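Local coordinates for protein interleukin-20 receptor subunit beta (Homo sapiens, PDB 6DF3) that forms, with IL20RA or IL22RA1, the membrane receptor complexes for the cytokines IL20 and IL24, and with IL20RA also for IL19, at residues Ile120-Leu125 with Phe131-Trp136; Ser8-Asn13 with Leu17-Pro22; Ile50-Cys55 with Pro61-Thr66. The protein carries 1 engineered substitution. All coordinates share one frame; numbering follows the deposited sequence.

Contact 1: Ile120-Leu125 with Phe131-Trp136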
ATOM      1  N   ILE C 120       1.913 -21.842  17.680  1.00 94.61           N
ATOM      2  CA  ILE C 120       2.973 -21.743  16.713  1.00 91.69           C
ATOM      3  C   ILE C 120       3.537 -20.319  16.779  1.00 92.43           C
ATOM      4  O   ILE C 120       2.809 -19.339  17.074  1.00 96.21           O
ATOM      5  CB  ILE C 120       2.480 -22.146  15.293  1.00 87.88           C
ATOM      6  CG1 ILE C 120       3.669 -22.436  14.371  1.00 86.68           C
ATOM      7  CG2 ILE C 120       1.596 -21.076  14.649  1.00 87.98           C
ATOM      8  CD1 ILE C 120       3.316 -22.911  12.964  1.00 85.04           C
ATOM      9  N   GLU C 121       4.840 -20.211  16.546  1.00 91.85           N
ATOM     10  CA  GLU C 121       5.530 -18.928  16.377  1.00 91.77           C
ATOM     11  C   GLU C 121       6.459 -19.042  15.183  1.00 87.83           C
ATOM     12  O   GLU C 121       7.451 -19.760  15.230  1.00 89.89           O
ATOM     13  CB  GLU C 121       6.319 -18.609  17.644  1.00 97.26           C
ATOM     14  CG  GLU C 121       7.201 -17.370  17.552  1.00 97.74           C
ATOM     15  CD  GLU C 121       7.547 -16.797  18.922  1.00103.19           C
ATOM     16  OE1 GLU C 121       7.460 -17.519  19.937  1.00106.72           O
ATOM     17  OE2 GLU C 121       7.900 -15.598  18.979  1.00109.91           O
ATOM     18  N   LEU C 122       6.128 -18.362  14.100  1.00 84.93           N
ATOM     19  CA  LEU C 122       6.963 -18.385  12.929  1.00 83.60           C
ATOM     20  C   LEU C 122       8.075 -17.377  13.098  1.00 86.89           C
ATOM     21  O   LEU C 122       8.159 -16.659  14.110  1.00 90.95           O
ATOM     22  CB  LEU C 122       6.161 -18.159  11.642  1.00 81.59           C
ATOM     23  CG  LEU C 122       5.183 -19.345  11.480  1.00 85.59           C
ATOM     24  CD1 LEU C 122       3.744 -18.949  11.113  1.00 85.27           C
ATOM     25  CD2 LEU C 122       5.755 -20.319  10.484  1.00 83.69           C
ATOM     26  N   GLU C 123       8.994 -17.456  12.146  1.00 86.24           N
ATOM     27  CA  GLU C 123      10.132 -16.584  12.060  1.00 88.24           C
ATOM     28  C   GLU C 123       9.667 -15.346  11.284  1.00 80.70           C
ATOM     29  O   GLU C 123       8.952 -15.466  10.285  1.00 75.48           O
ATOM     30  CB  GLU C 123      11.233 -17.326  11.314  1.00 87.78           C
ATOM     31  CG  GLU C 123      12.606 -16.668  11.368  1.00 90.61           C
ATOM     32  CD  GLU C 123      13.620 -17.365  10.470  1.00 89.98           C
ATOM     33  OE1 GLU C 123      13.317 -17.532   9.245  1.00 84.38           O
ATOM     34  OE2 GLU C 123      14.691 -17.763  11.013  1.00 90.17           O
ATOM     35  N   ASP C 124      10.042 -14.175  11.756  1.00 83.03           N
ATOM     36  CA  ASP C 124       9.658 -12.895  11.098  1.00 78.69           C
ATOM     37  C   ASP C 124      10.352 -12.616   9.768  1.00 74.07           C
ATOM     38  O   ASP C 124      11.304 -11.879   9.737  1.00 73.94           O
ATOM     39  CB  ASP C 124       9.969 -11.758  12.057  1.00 81.04           C
ATOM     40  CG  ASP C 124       9.370 -10.416  11.619  1.00 83.30           C
ATOM     41  OD1 ASP C 124       9.191 -10.135  10.392  1.00 85.90           O
ATOM     42  OD2 ASP C 124       9.120  -9.599  12.536  1.00 86.67           O
ATOM     43  N   LEU C 125       9.844 -13.137   8.658  1.00 70.67           N
ATOM     44  CA  LEU C 125      10.395 -12.799   7.355  1.00 69.81           C
ATOM     45  C   LEU C 125       9.959 -11.435   6.704  1.00 69.10           C
ATOM     46  O   LEU C 125      10.381 -11.102   5.571  1.00 61.06           O
ATOM     47  CB  LEU C 125      10.135 -13.950   6.387  1.00 71.08           C
ATOM     48  CG  LEU C 125      10.766 -15.274   6.846  1.00 74.80           C
ATOM     49  CD1 LEU C 125      10.187 -16.417   6.040  1.00 77.09           C
ATOM     50  CD2 LEU C 125      12.291 -15.239   6.648  1.00 74.38           C
ATOM     51  N   PHE C 131       2.138 -16.593   5.653  1.00 75.90           N
ATOM     52  CA  PHE C 131       2.415 -17.981   6.122  1.00 77.34           C
ATOM     53  C   PHE C 131       1.160 -18.841   6.031  1.00 79.18           C
ATOM     54  O   PHE C 131       0.074 -18.448   6.508  1.00 78.66           O
ATOM     55  CB  PHE C 131       2.931 -18.041   7.571  1.00 76.63           C
ATOM     56  CG  PHE C 131       4.227 -17.322   7.782  1.00 76.79           C
ATOM     57  CD1 PHE C 131       4.246 -15.952   8.035  1.00 76.69           C
ATOM     58  CD2 PHE C 131       5.463 -18.008   7.695  1.00 78.00           C
ATOM     59  CE1 PHE C 131       5.452 -15.274   8.229  1.00 77.50           C
ATOM     60  CE2 PHE C 131       6.681 -17.342   7.903  1.00 75.75           C
ATOM     61  CZ  PHE C 131       6.678 -15.973   8.154  1.00 76.94           C
ATOM     62  N   LEU C 132       1.341 -19.983   5.379  1.00 78.49           N
ATOM     63  CA  LEU C 132       0.414 -21.097   5.376  1.00 80.86           C
ATOM     64  C   LEU C 132       0.855 -22.118   6.396  1.00 80.94           C
ATOM     65  O   LEU C 132       1.991 -22.547   6.411  1.00 81.64           O
ATOM     66  CB  LEU C 132       0.467 -21.776   4.033  1.00 81.38           C
ATOM     67  CG  LEU C 132      -0.845 -22.249   3.478  1.00 86.41           C
ATOM     68  CD1 LEU C 132      -1.143 -21.328   2.308  1.00 86.06           C
ATOM     69  CD2 LEU C 132      -0.803 -23.738   3.073  1.00 88.62           C
ATOM     70  N   VAL C 133      -0.054 -22.534   7.247  1.00 83.87           N
ATOM     71  CA  VAL C 133       0.248 -23.539   8.266  1.00 85.35           C
ATOM     72  C   VAL C 133      -0.755 -24.653   8.081  1.00 88.53           C
ATOM     73  O   VAL C 133      -1.952 -24.412   8.100  1.00 91.22           O
ATOM     74  CB  VAL C 133       0.201 -22.965   9.698  1.00 85.09           C
ATOM     75  CG1 VAL C 133       0.641 -24.003  10.721  1.00 87.05           C
ATOM     76  CG2 VAL C 133       1.114 -21.748   9.791  1.00 82.20           C
ATOM     77  N   ALA C 134      -0.250 -25.857   7.843  1.00 90.87           N
ATOM     78  CA  ALA C 134      -1.075 -27.062   7.753  1.00 94.77           C
ATOM     79  C   ALA C 134      -0.936 -27.754   9.065  1.00 95.34           C
ATOM     80  O   ALA C 134       0.189 -27.860   9.598  1.00 91.26           O
ATOM     81  CB  ALA C 134      -0.614 -27.987   6.634  1.00 96.82           C
ATOM     82  N   TYR C 135      -2.089 -28.171   9.604  1.00 98.26           N
ATOM     83  CA  TYR C 135      -2.118 -28.995  10.789  1.00101.80           C
ATOM     84  C   TYR C 135      -3.267 -30.019  10.790  1.00106.43           C
ATOM     85  O   TYR C 135      -4.324 -29.813  10.167  1.00105.92           O
ATOM     86  CB  TYR C 135      -2.151 -28.124  12.054  1.00102.14           C
ATOM     87  CG  TYR C 135      -3.394 -27.256  12.290  1.00104.03           C
ATOM     88  CD1 TYR C 135      -4.545 -27.720  12.995  1.00108.68           C
ATOM     89  CD2 TYR C 135      -3.383 -25.946  11.862  1.00101.58           C
ATOM     90  CE1 TYR C 135      -5.641 -26.868  13.192  1.00109.93           C
ATOM     91  CE2 TYR C 135      -4.447 -25.108  12.060  1.00102.83           C
ATOM     92  CZ  TYR C 135      -5.554 -25.541  12.714  1.00105.71           C
ATOM     93  OH  TYR C 135      -6.488 -24.540  12.813  1.00104.96           O
ATOM     94  N   TRP C 136      -3.034 -31.111  11.517  1.00110.48           N
ATOM     95  CA  TRP C 136      -3.937 -32.264  11.529  1.00116.57           C
ATOM     96  C   TRP C 136      -3.737 -33.102  12.795  1.00122.02           C
ATOM     97  O   TRP C 136      -2.664 -33.093  13.414  1.00121.12           O
ATOM     98  CB  TRP C 136      -3.734 -33.136  10.269  1.00116.82           C
ATOM     99  CG  TRP C 136      -2.346 -33.809  10.143  1.00115.96           C
ATOM    100  CD1 TRP C 136      -1.972 -35.036  10.650  1.00119.58           C
ATOM    101  CD2 TRP C 136      -1.191 -33.296   9.459  1.00110.61           C
ATOM    102  NE1 TRP C 136      -0.658 -35.300  10.342  1.00117.79           N
ATOM    103  CE2 TRP C 136      -0.157 -34.255   9.607  1.00111.56           C
ATOM    104  CE3 TRP C 136      -0.928 -32.113   8.745  1.00106.86           C
ATOM    105  CZ2 TRP C 136       1.110 -34.074   9.079  1.00108.50           C
ATOM    106  CZ3 TRP C 136       0.341 -31.922   8.212  1.00103.84           C
ATOM    107  CH2 TRP C 136       1.352 -32.903   8.384  1.00106.07           C
TER
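Leu122 lies over a face of the Phe131 ring, and the two side chains run past each other in opposite directions. The CB of Leu122 sits above the aromatic plane, displaced toward the rim, in a CH-pi contact 4.0 Å from the ring centroid and 17° off its normal. From there the leucine branches spread back along the phenylalanine: Leu122 CD2 packs against Phe131 CD2 at 3.6 Å, while Leu122 CD1 reaches CG and CB of Phe131, where the ring joins its chain. With CG of Phe131 anti to its carbonyl carbon (chi1 -61°), the ring projects past Leu122 toward the chain beyond it. There Phe131 CZ comes 3.2 Å from Glu123 O, an oblique approach, and CD1 of Leu125, whose side chain crosses the phenylalanine at about a right angle, lies 4.1 Å from CE2 of Phe131. With an alanine here the ring is gone, and Leu122 and Leu125 would probably lose the surface they share, opening a gap between them. Farther along, Ile120 and Val133 meet tip to tip, CD1 of Ile120 touching CG1 of Val133 at 3.7 Å. The contact is part of the core between the two sheets of a beta sandwich, the second fibronectin type III domain: the short strand segments 120-122 and 131-136 run antiparallel at 148°, axes 10.2 Å apart at closest approach, too far for backbone pairing. Leu158 of strand 156-160 joins Ile120 and Val133, while Val149 of strand 145-149 and Ala171 of strand 167-175 pack on Leu122.

Contact 2: Ser8-Asn13 with Leu17-Pro22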
ATOM      1  N   SER C   8      27.670 -10.359  -8.727  1.00 54.49           N
ATOM      2  CA  SER C   8      26.514 -11.232  -8.645  1.00 55.87           C
ATOM      3  C   SER C   8      25.490 -10.725  -7.587  1.00 55.09           C
ATOM      4  O   SER C   8      25.821  -9.919  -6.739  1.00 58.61           O
ATOM      5  CB  SER C   8      26.976 -12.698  -8.391  1.00 56.95           C
ATOM      6  OG  SER C   8      27.302 -12.894  -7.022  1.00 61.65           O
ATOM      7  N   VAL C   9      24.249 -11.191  -7.676  1.00 54.56           N
ATOM      8  CA  VAL C   9      23.241 -10.928  -6.660  1.00 51.71           C
ATOM      9  C   VAL C   9      22.916 -12.229  -5.915  1.00 52.66           C
ATOM     10  O   VAL C   9      22.469 -13.161  -6.521  1.00 50.93           O
ATOM     11  CB  VAL C   9      21.948 -10.332  -7.277  1.00 49.42           C
ATOM     12  CG1 VAL C   9      20.917 -10.048  -6.186  1.00 49.66           C
ATOM     13  CG2 VAL C   9      22.240  -9.014  -8.022  1.00 48.81           C
ATOM     14  N   LEU C  10      23.093 -12.245  -4.603  1.00 53.05           N
ATOM     15  CA  LEU C  10      22.509 -13.222  -3.714  1.00 54.48           C
ATOM     16  C   LEU C  10      21.180 -12.681  -3.136  1.00 51.83           C
ATOM     17  O   LEU C  10      21.172 -11.708  -2.377  1.00 47.04           O
ATOM     18  CB  LEU C  10      23.472 -13.516  -2.574  1.00 59.00           C
ATOM     19  CG  LEU C  10      22.998 -14.482  -1.477  1.00 61.46           C
ATOM     20  CD1 LEU C  10      22.804 -15.844  -2.117  1.00 64.62           C
ATOM     21  CD2 LEU C  10      24.040 -14.542  -0.367  1.00 65.75           C
ATOM     22  N   SER C  11      20.080 -13.327  -3.503  1.00 48.89           N
ATOM     23  CA  SER C  11      18.787 -12.936  -3.074  1.00 49.30           C
ATOM     24  C   SER C  11      18.166 -14.083  -2.324  1.00 51.23           C
ATOM     25  O   SER C  11      17.838 -15.093  -2.925  1.00 49.60           O
ATOM     26  CB  SER C  11      17.877 -12.496  -4.225  1.00 48.97           C
ATOM     27  OG  SER C  11      16.505 -12.319  -3.785  1.00 46.17           O
ATOM     28  N   THR C  12      17.945 -13.832  -1.032  1.00 51.36           N
ATOM     29  CA  THR C  12      17.459 -14.758  -0.048  1.00 56.08           C
ATOM     30  C   THR C  12      16.217 -14.150   0.635  1.00 55.80           C
ATOM     31  O   THR C  12      16.334 -13.049   1.226  1.00 51.50           O
ATOM     32  CB  THR C  12      18.513 -14.931   1.060  1.00 56.60           C
ATOM     33  OG1 THR C  12      19.691 -15.447   0.469  1.00 65.75           O
ATOM     34  CG2 THR C  12      18.030 -15.951   2.012  1.00 66.49           C
ATOM     35  N   ASN C  13      15.091 -14.871   0.586  1.00 55.87           N
ATOM     36  CA  ASN C  13      13.797 -14.426   1.211  1.00 55.81           C
ATOM     37  C   ASN C  13      13.492 -12.902   0.987  1.00 52.98           C
ATOM     38  O   ASN C  13      13.356 -12.115   1.939  1.00 53.15           O
ATOM     39  CB  ASN C  13      13.822 -14.775   2.689  1.00 55.09           C
ATOM     40  CG  ASN C  13      13.644 -16.245   2.921  1.00 60.69           C
ATOM     41  OD1 ASN C  13      13.017 -16.954   2.123  1.00 63.01           O
ATOM     42  ND2 ASN C  13      14.229 -16.732   3.990  1.00 62.09           N
ATOM     43  N   LEU C  17      21.193  -8.837  -2.110  1.00 51.51           N
ATOM     44  CA  LEU C  17      22.567  -8.403  -1.878  1.00 55.57           C
ATOM     45  C   LEU C  17      23.372  -8.389  -3.173  1.00 52.73           C
ATOM     46  O   LEU C  17      23.569  -9.423  -3.750  1.00 50.35           O
ATOM     47  CB  LEU C  17      23.247  -9.383  -0.900  1.00 59.52           C
ATOM     48  CG  LEU C  17      23.636  -9.011   0.510  1.00 67.50           C
ATOM     49  CD1 LEU C  17      24.590 -10.066   1.157  1.00 70.49           C
ATOM     50  CD2 LEU C  17      24.300  -7.648   0.538  1.00 67.46           C
ATOM     51  N   LEU C  18      23.833  -7.236  -3.630  1.00 52.52           N
ATOM     52  CA  LEU C  18      24.777  -7.174  -4.749  1.00 52.42           C
ATOM     53  C   LEU C  18      26.170  -7.348  -4.172  1.00 57.74           C
ATOM     54  O   LEU C  18      26.396  -6.879  -3.048  1.00 62.79           O
ATOM     55  CB  LEU C  18      24.661  -5.850  -5.493  1.00 52.68           C
ATOM     56  CG  LEU C  18      25.644  -5.606  -6.656  1.00 52.09           C
ATOM     57  CD1 LEU C  18      25.308  -6.584  -7.752  1.00 51.71           C
ATOM     58  CD2 LEU C  18      25.547  -4.176  -7.142  1.00 51.78           C
ATOM     59  N   MET C  19      27.070  -8.057  -4.884  1.00 57.23           N
ATOM     60  CA  MET C  19      28.423  -8.514  -4.344  1.00 63.04           C
ATOM     61  C   MET C  19      29.389  -8.495  -5.472  1.00 61.45           C
ATOM     62  O   MET C  19      28.987  -8.670  -6.603  1.00 57.12           O
ATOM     63  CB  MET C  19      28.474  -9.940  -3.773  1.00 64.68           C
ATOM     64  CG  MET C  19      27.496 -10.160  -2.614  1.00 69.85           C
ATOM     65  SD  MET C  19      27.256 -11.867  -1.998  1.00 74.44           S
ATOM     66  CE  MET C  19      27.433 -12.815  -3.516  1.00 76.16           C
ATOM     67  N   TRP C  20      30.639  -8.224  -5.146  1.00 61.54           N
ATOM     68  CA  TRP C  20      31.699  -8.147  -6.132  1.00 64.63           C
ATOM     69  C   TRP C  20      33.012  -8.484  -5.417  1.00 68.02           C
ATOM     70  O   TRP C  20      33.051  -8.497  -4.198  1.00 66.74           O
ATOM     71  CB  TRP C  20      31.696  -6.762  -6.816  1.00 62.76           C
ATOM     72  CG  TRP C  20      31.742  -5.595  -5.858  1.00 64.98           C
ATOM     73  CD1 TRP C  20      32.844  -5.022  -5.378  1.00 69.06           C
ATOM     74  CD2 TRP C  20      30.638  -4.876  -5.280  1.00 63.61           C
ATOM     75  NE1 TRP C  20      32.535  -3.999  -4.532  1.00 70.39           N
ATOM     76  CE2 TRP C  20      31.183  -3.880  -4.450  1.00 67.88           C
ATOM     77  CE3 TRP C  20      29.260  -4.974  -5.384  1.00 61.55           C
ATOM     78  CZ2 TRP C  20      30.391  -2.975  -3.710  1.00 67.65           C
ATOM     79  CZ3 TRP C  20      28.457  -4.090  -4.639  1.00 62.45           C
ATOM     80  CH2 TRP C  20      29.033  -3.089  -3.821  1.00 65.43           C
ATOM     81  N   SER C  21      34.072  -8.774  -6.172  1.00 73.18           N
ATOM     82  CA  SER C  21      35.397  -8.936  -5.586  1.00 79.13           C
ATOM     83  C   SER C  21      35.976  -7.551  -5.261  1.00 80.27           C
ATOM     84  O   SER C  21      35.783  -6.622  -6.017  1.00 78.33           O
ATOM     85  CB  SER C  21      36.377  -9.614  -6.544  1.00 82.80           C
ATOM     86  OG  SER C  21      35.810 -10.756  -7.104  1.00 82.23           O
ATOM     87  N   PRO C  22      36.711  -7.438  -4.148  1.00 83.47           N
ATOM     88  CA  PRO C  22      37.249  -6.138  -3.822  1.00 86.23           C
ATOM     89  C   PRO C  22      38.361  -5.727  -4.765  1.00 88.92           C
ATOM     90  O   PRO C  22      39.139  -6.567  -5.212  1.00 92.61           O
ATOM     91  CB  PRO C  22      37.806  -6.341  -2.409  1.00 89.65           C
ATOM     92  CG  PRO C  22      38.140  -7.790  -2.354  1.00 91.10           C
ATOM     93  CD  PRO C  22      37.004  -8.426  -3.082  1.00 85.39           C
TER
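Backbone pairing between Ser8-Leu10 and Leu17-Met19 makes this an antiparallel beta contact, the hairpin at one margin of the first fibronectin type III domain. Its pairs alternate: Ser8 with Met19 and Leu10 with Leu17 are hydrogen-bonded, and Val9 with Leu18 between them is a non-hydrogen-bonded pair whose CA atoms approach to 4.5 Å. Four N-H to O=C bonds hold the register, the straightest being Ser8 N to Met19 O at 3.0 Å and Leu17 N to Leu10 O at 2.9 Å, both with 164° at the hydrogen. Two CA-H...O contacts fill in beside them, Val9 CA lying 3.3 Å from Leu17 O. In this fibronectin type III sandwich the hairpin supplies the edge strand 8-12 and the central strand 15-19 of the three-stranded sheet, with strand 62-64 on the other side of 15-19. The side chains divide accordingly. On the face carrying Ser8, Leu10, Leu17 and Met19, the methionine chain bends at its third torsion (chi3 -34°), which brings Met19 CE back across the neighbouring strand to stand 3.5 Å from Ser8 OG and 4.1 Å from Leu10 CB. The other face is turned to the second sheet. There Leu18, with CG anti to the backbone N (chi1 177°), sends CD1 against CG2 of Val9 at 3.9 Å, the two side chains crossing at about a right angle; the same methyl group rests near Ser8 O. Leu93 and Phe97 of strand 86-98 meet Val9, and Val34 of strand 31-37 meets Leu18.

Contact 3: Ile50-Cys55 with Pro61-Thr66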
ATOM      1  N   ILE C  50      20.045   5.221 -11.785  1.00 45.94           N
ATOM      2  CA  ILE C  50      19.583   5.834 -10.551  1.00 47.73           C
ATOM      3  C   ILE C  50      20.489   5.435  -9.372  1.00 49.25           C
ATOM      4  O   ILE C  50      20.833   4.268  -9.201  1.00 47.45           O
ATOM      5  CB  ILE C  50      18.158   5.331 -10.277  1.00 50.15           C
ATOM      6  CG1 ILE C  50      17.324   5.604 -11.513  1.00 51.21           C
ATOM      7  CG2 ILE C  50      17.592   5.908  -8.980  1.00 50.17           C
ATOM      8  CD1 ILE C  50      16.059   4.823 -11.503  1.00 51.80           C
ATOM      9  N   PRO C  51      20.822   6.401  -8.508  1.00 54.09           N
ATOM     10  CA  PRO C  51      21.613   6.046  -7.334  1.00 54.43           C
ATOM     11  C   PRO C  51      20.904   5.121  -6.402  1.00 54.08           C
ATOM     12  O   PRO C  51      19.729   5.309  -6.128  1.00 54.37           O
ATOM     13  CB  PRO C  51      21.823   7.411  -6.606  1.00 56.41           C
ATOM     14  CG  PRO C  51      21.711   8.419  -7.697  1.00 57.33           C
ATOM     15  CD  PRO C  51      20.749   7.866  -8.708  1.00 54.01           C
ATOM     16  N   SER C  52      21.644   4.152  -5.894  1.00 55.19           N
ATOM     17  CA  SER C  52      21.180   3.231  -4.913  1.00 57.02           C
ATOM     18  C   SER C  52      20.794   3.968  -3.630  1.00 61.50           C
ATOM     19  O   SER C  52      21.363   4.992  -3.295  1.00 56.71           O
ATOM     20  CB  SER C  52      22.335   2.286  -4.594  1.00 66.00           C
ATOM     21  OG  SER C  52      21.872   1.278  -3.704  1.00 78.90           O
ATOM     22  N   SER C  53      19.845   3.417  -2.887  1.00 61.45           N
ATOM     23  CA  SER C  53      19.397   4.055  -1.639  1.00 67.40           C
ATOM     24  C   SER C  53      20.537   4.108  -0.598  1.00 71.01           C
ATOM     25  O   SER C  53      20.875   5.172  -0.093  1.00 74.87           O
ATOM     26  CB  SER C  53      18.166   3.328  -1.090  1.00 66.36           C
ATOM     27  OG  SER C  53      16.984   3.601  -1.860  1.00 65.02           O
ATOM     28  N   TRP C  54      21.188   2.976  -0.354  1.00 69.82           N
ATOM     29  CA  TRP C  54      22.184   2.870   0.734  1.00 72.84           C
ATOM     30  C   TRP C  54      23.625   2.713   0.322  1.00 74.10           C
ATOM     31  O   TRP C  54      24.474   2.480   1.205  1.00 77.84           O
ATOM     32  CB  TRP C  54      21.819   1.724   1.663  1.00 70.47           C
ATOM     33  CG  TRP C  54      20.452   1.843   2.133  1.00 71.79           C
ATOM     34  CD1 TRP C  54      19.447   0.970   1.916  1.00 71.78           C
ATOM     35  CD2 TRP C  54      19.895   2.937   2.873  1.00 77.92           C
ATOM     36  NE1 TRP C  54      18.293   1.429   2.504  1.00 75.20           N
ATOM     37  CE2 TRP C  54      18.537   2.632   3.101  1.00 76.32           C
ATOM     38  CE3 TRP C  54      20.414   4.159   3.360  1.00 80.22           C
ATOM     39  CZ2 TRP C  54      17.672   3.491   3.810  1.00 81.34           C
ATOM     40  CZ3 TRP C  54      19.571   5.005   4.070  1.00 85.58           C
ATOM     41  CH2 TRP C  54      18.203   4.669   4.289  1.00 84.48           C
ATOM     42  N   CYS C  55      23.936   2.852  -0.976  1.00 71.35           N
ATOM     43  CA  CYS C  55      25.323   2.651  -1.456  1.00 71.37           C
ATOM     44  C   CYS C  55      25.891   3.646  -2.407  1.00 70.08           C
ATOM     45  O   CYS C  55      26.240   3.323  -3.521  1.00 66.68           O
ATOM     46  CB  CYS C  55      25.463   1.273  -2.070  1.00 73.67           C
ATOM     47  SG  CYS C  55      24.854   0.016  -0.935  1.00 84.98           S
ATOM     48  N   PRO C  61      32.598  -4.937   0.195  1.00 93.56           N
ATOM     49  CA  PRO C  61      32.416  -5.374  -1.191  1.00 88.03           C
ATOM     50  C   PRO C  61      30.935  -5.837  -1.477  1.00 82.88           C
ATOM     51  O   PRO C  61      30.701  -6.771  -2.232  1.00 75.56           O
ATOM     52  CB  PRO C  61      33.439  -6.509  -1.296  1.00 90.30           C
ATOM     53  CG  PRO C  61      33.397  -7.143   0.072  1.00 93.61           C
ATOM     54  CD  PRO C  61      32.883  -6.105   1.061  1.00 94.68           C
ATOM     55  N   GLU C  62      29.946  -5.151  -0.898  1.00 80.88           N
ATOM     56  CA  GLU C  62      28.562  -5.493  -1.107  1.00 79.81           C
ATOM     57  C   GLU C  62      27.601  -4.305  -0.860  1.00 74.35           C
ATOM     58  O   GLU C  62      28.006  -3.222  -0.455  1.00 73.03           O
ATOM     59  CB  GLU C  62      28.210  -6.753  -0.290  1.00 81.77           C
ATOM     60  CG  GLU C  62      28.123  -6.503   1.190  1.00 90.53           C
ATOM     61  CD  GLU C  62      28.092  -7.781   2.024  1.00 95.48           C
ATOM     62  OE1 GLU C  62      28.919  -8.694   1.789  1.00101.85           O
ATOM     63  OE2 GLU C  62      27.256  -7.857   2.951  1.00 99.00           O
ATOM     64  N   CYS C  63      26.330  -4.520  -1.183  1.00 70.21           N
ATOM     65  CA  CYS C  63      25.280  -3.512  -1.043  1.00 64.27           C
ATOM     66  C   CYS C  63      23.943  -4.214  -0.970  1.00 58.86           C
ATOM     67  O   CYS C  63      23.564  -4.936  -1.898  1.00 51.79           O
ATOM     68  CB  CYS C  63      25.239  -2.595  -2.264  1.00 69.23           C
ATOM     69  SG  CYS C  63      23.949  -1.265  -2.225  1.00 71.74           S
ATOM     70  N   ASP C  64      23.215  -3.968   0.106  1.00 56.22           N
ATOM     71  CA  ASP C  64      21.835  -4.313   0.188  1.00 55.14           C
ATOM     72  C   ASP C  64      20.949  -3.387  -0.704  1.00 55.66           C
ATOM     73  O   ASP C  64      20.574  -2.291  -0.282  1.00 57.81           O
ATOM     74  CB  ASP C  64      21.384  -4.299   1.650  1.00 58.32           C
ATOM     75  CG  ASP C  64      20.018  -4.901   1.830  1.00 59.24           C
ATOM     76  OD1 ASP C  64      19.287  -5.016   0.812  1.00 51.40           O
ATOM     77  OD2 ASP C  64      19.666  -5.281   2.975  1.00 64.39           O
ATOM     78  N   VAL C  65      20.549  -3.868  -1.892  1.00 48.99           N
ATOM     79  CA  VAL C  65      19.755  -3.114  -2.836  1.00 47.95           C
ATOM     80  C   VAL C  65      18.274  -3.450  -2.699  1.00 46.82           C
ATOM     81  O   VAL C  65      17.474  -3.208  -3.582  1.00 45.11           O
ATOM     82  CB  VAL C  65      20.208  -3.388  -4.310  1.00 48.54           C
ATOM     83  CG1 VAL C  65      21.686  -3.065  -4.502  1.00 49.93           C
ATOM     84  CG2 VAL C  65      20.036  -4.822  -4.720  1.00 48.46           C
ATOM     85  N   THR C  66      17.891  -4.067  -1.604  1.00 47.15           N
ATOM     86  CA  THR C  66      16.498  -4.446  -1.402  1.00 46.73           C
ATOM     87  C   THR C  66      15.539  -3.288  -1.666  1.00 45.87           C
ATOM     88  O   THR C  66      14.570  -3.439  -2.371  1.00 46.79           O
ATOM     89  CB  THR C  66      16.338  -5.004   0.006  1.00 50.66           C
ATOM     90  OG1 THR C  66      17.222  -6.158   0.173  1.00 50.04           O
ATOM     91  CG2 THR C  66      14.837  -5.355   0.303  1.00 49.03           C
TER
HETATM   92  O   HOH W   1      20.491   0.381  -1.627  1.00 62.79           O
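Cys55 and Cys63 are joined by a disulfide, and this covalent bridge is the tight centre of the contact. The SG atoms of Cys55 and Cys63 are 2.0 Å apart with chi3 at 103°. The two half-cystines reach the bond by different routes: SG of Cys63 is anti to its backbone N (chi1 180°), extended toward Cys55, whereas SG of Cys55 is anti to its carbonyl carbon (chi1 -52°). Ser52 closes one flank, its OG 3.6 Å from Cys63 SG, and both cysteines are buried.

Toward Trp54 and Asp64 the packing becomes looser. Here the two segments are linked through a water, which donates to Ser52 OG at 2.7 Å and to Asp64 O, and accepts from Trp54 N at 3.0 Å. The exposed indole meets the other segment with an edge: Asp64 O lies there, near the ring plane, 4.1 Å from Trp54 CD1. Asp64 itself turns back on its own segment, where its OD1 accepts from Thr66 N at 2.9 Å in an Asx turn.

Acidic side chains beyond the segments complete the polar network, Asp68 bonding Ser52 OG and Asp67 bonding Trp54 NE1. The disulfide fastens the loop following strand 50-51, a strand of the four-stranded sheet, to strand 62-64 of the three-stranded sheet. Strand 62-64 pairs with strand 15-19 through Cys63 and Leu18, Ser52 and Cys55 bond to Val34 of strand 31-37 through their backbones, and the Val34 side chain packs against both cysteines.

How the contacts relate
Followed from the N terminus, the three contacts come in series, each closing a short loop before the next begins; none encloses or crosses another. Contact 2 closes the first hairpin, and contact 3 then closes the excursion between residues 55 and 61. Their centres are 11 Å apart, and contact 2 and segment 61-66 of contact 3 share a sheet: contact 2 pairs two of its strands, and contact 3 ties the third to the loop after strand 50-51, which leaves the other sheet. In the second domain contact 1 closes the turn between residues 125 and 131, joining strands of two sheets. Across the domain junction, Asn13 ND2 of contact 2 touches Leu125 CD2 of contact 1 at 3.6 Å.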